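Local coordinates for PAN2-PAN3 deadenylation complex catalytic subunit pan2 (Neurospora crassa, PDB 4CZX), which is predicted to be the catalytic subunit of a deadenylase that shortens mRNA poly(A) tails, here represented by its N-terminal WD40 domain, at residues Leu41-Thr46 with Phe78-Lys83. Residues are numbered along the deposited sequence; the frame is centred on the assembly and turned at random.
Sequences LLWIGT and FLFVDK
Trp-43 meets Phe-78 and Phe-80 in an aromatic cluster, and its methylene and its indole serve different partners. The methylene makes a CH-pi contact: CB of Trp-43 sits over the centre of the Phe-78 ring, 3.6 Å from its centroid and 11° off the normal. Phenylalanine suits this place because it offers a broad apolar face and has no polar group to satisfy. The indole meets Phe-80 obliquely, its CD1 lying 3.3 Å from CE1 of Phe-80, a close approach, with the five-membered ring and the Phe-80 ring turned 41° apart. Chi1 of -54° sets CG of Phe-80 anti to its own carbonyl carbon, beside the backbone N. CE1 also meets NE1 of the indole.

These residues join neighbouring blades of a WD40 beta-propeller: strand 41-45 belongs to the first predicted repeat, strand 77-80 to the second. The two run roughly antiparallel, at 153°, but their axes stay 9.4 Å apart, so side chains rather than backbone hydrogen bonds bridge the sheets.

Backbone contacts complete the seam. The Phe-78 ring turns its edge to the chain at Ile-44 and Gly-45, CZ lying 3.7 Å from N of Gly-45; at this glycine the edge meets bare backbone. Tryptophan suits its place by combining a large apolar surface with one N-H: buried NE1 hydrogen-bonds to OD2 of Asp-36, while Val-85 packs against all three aromatic side chains.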
# COMPACT_ATOMS: atom_id res chain seq x y z
N LEU A 41 -34.32 6.26 3.67
CA LEU A 41 -32.97 6.69 3.34
C LEU A 41 -32.93 8.01 2.58
O LEU A 41 -33.76 8.28 1.72
CB LEU A 41 -32.25 5.62 2.52
CG LEU A 41 -32.06 4.27 3.20
CD1 LEU A 41 -31.38 3.28 2.26
CD2 LEU A 41 -31.26 4.44 4.49
N LEU A 42 -31.94 8.83 2.92
CA LEU A 42 -31.53 9.96 2.10
C LEU A 42 -30.14 9.69 1.55
O LEU A 42 -29.21 9.36 2.30
CB LEU A 42 -31.55 11.27 2.90
CG LEU A 42 -31.13 12.53 2.13
CD1 LEU A 42 -32.18 12.92 1.09
CD2 LEU A 42 -30.88 13.68 3.09
N TRP A 43 -29.98 9.83 0.23
CA TRP A 43 -28.70 9.60 -0.43
C TRP A 43 -28.02 10.90 -0.83
O TRP A 43 -28.67 11.82 -1.35
CB TRP A 43 -28.90 8.71 -1.65
CG TRP A 43 -29.28 7.29 -1.28
CD1 TRP A 43 -30.53 6.83 -1.00
CD2 TRP A 43 -28.39 6.18 -1.11
NE1 TRP A 43 -30.48 5.48 -0.69
CE2 TRP A 43 -29.17 5.07 -0.75
CE3 TRP A 43 -27.00 6.02 -1.24
CZ2 TRP A 43 -28.62 3.80 -0.51
CZ3 TRP A 43 -26.45 4.75 -1.00
CH2 TRP A 43 -27.26 3.66 -0.65
N ILE A 44 -26.71 10.97 -0.59
CA ILE A 44 -25.91 12.17 -0.89
C ILE A 44 -24.69 11.78 -1.72
O ILE A 44 -24.00 10.82 -1.38
CB ILE A 44 -25.45 12.88 0.41
CG1 ILE A 44 -26.64 13.17 1.32
CG2 ILE A 44 -24.60 14.14 0.11
CD1 ILE A 44 -26.27 13.78 2.64
N GLY A 45 -24.43 12.50 -2.81
CA GLY A 45 -23.26 12.20 -3.62
C GLY A 45 -22.14 13.22 -3.46
O GLY A 45 -22.41 14.38 -3.13
N THR A 46 -20.89 12.79 -3.65
CA THR A 46 -19.73 13.70 -3.62
C THR A 46 -19.20 14.02 -5.01
O THR A 46 -19.56 13.38 -5.99
CB THR A 46 -18.51 13.12 -2.80
OG1 THR A 46 -17.82 12.15 -3.59
CG2 THR A 46 -18.96 12.50 -1.47
N PHE A 78 -29.18 10.00 -8.63
CA PHE A 78 -29.68 8.72 -8.12
C PHE A 78 -31.01 8.36 -8.78
O PHE A 78 -31.79 9.25 -9.15
CB PHE A 78 -29.91 8.76 -6.61
CG PHE A 78 -28.71 9.12 -5.79
CD1 PHE A 78 -27.75 8.16 -5.46
CD2 PHE A 78 -28.57 10.41 -5.28
CE1 PHE A 78 -26.65 8.50 -4.67
CE2 PHE A 78 -27.47 10.75 -4.49
CZ PHE A 78 -26.51 9.79 -4.19
N LEU A 79 -31.28 7.06 -8.92
CA LEU A 79 -32.64 6.57 -9.14
C LEU A 79 -32.85 5.34 -8.27
O LEU A 79 -31.88 4.66 -7.92
CB LEU A 79 -32.91 6.21 -10.60
CG LEU A 79 -33.18 7.32 -11.63
CD1 LEU A 79 -33.41 6.69 -12.98
CD2 LEU A 79 -34.37 8.19 -11.22
N PHE A 80 -34.10 5.06 -7.93
CA PHE A 80 -34.42 4.01 -6.97
C PHE A 80 -35.42 2.99 -7.50
O PHE A 80 -36.47 3.37 -8.05
CB PHE A 80 -34.97 4.63 -5.69
CG PHE A 80 -34.07 5.66 -5.11
CD1 PHE A 80 -32.96 5.29 -4.36
CD2 PHE A 80 -34.28 7.02 -5.36
CE1 PHE A 80 -32.09 6.24 -3.85
CE2 PHE A 80 -33.43 7.98 -4.85
CZ PHE A 80 -32.33 7.59 -4.09
N VAL A 81 -35.09 1.71 -7.32
CA VAL A 81 -36.00 0.61 -7.63
C VAL A 81 -36.00 -0.39 -6.47
O VAL A 81 -35.24 -0.24 -5.52
CB VAL A 81 -35.62 -0.11 -8.94
CG1 VAL A 81 -35.56 0.91 -10.10
CG2 VAL A 81 -34.30 -0.82 -8.80
N ASP A 82 -36.87 -1.39 -6.54
CA ASP A 82 -36.97 -2.35 -5.45
C ASP A 82 -35.64 -3.04 -5.13
O ASP A 82 -35.27 -3.15 -3.96
CB ASP A 82 -38.05 -3.40 -5.76
CG ASP A 82 -39.45 -2.82 -5.69
OD1 ASP A 82 -39.62 -1.75 -5.06
OD2 ASP A 82 -40.38 -3.42 -6.26
N LYS A 83 -34.91 -3.47 -6.16
CA LYS A 83 -33.69 -4.25 -5.94
C LYS A 83 -32.51 -3.42 -5.41
O LYS A 83 -31.64 -3.94 -4.72
CB LYS A 83 -33.26 -4.94 -7.24
CG LYS A 83 -34.08 -6.18 -7.60
CD LYS A 83 -34.01 -6.42 -9.10
CE LYS A 83 -34.23 -7.88 -9.48
NZ LYS A 83 -34.06 -8.07 -10.95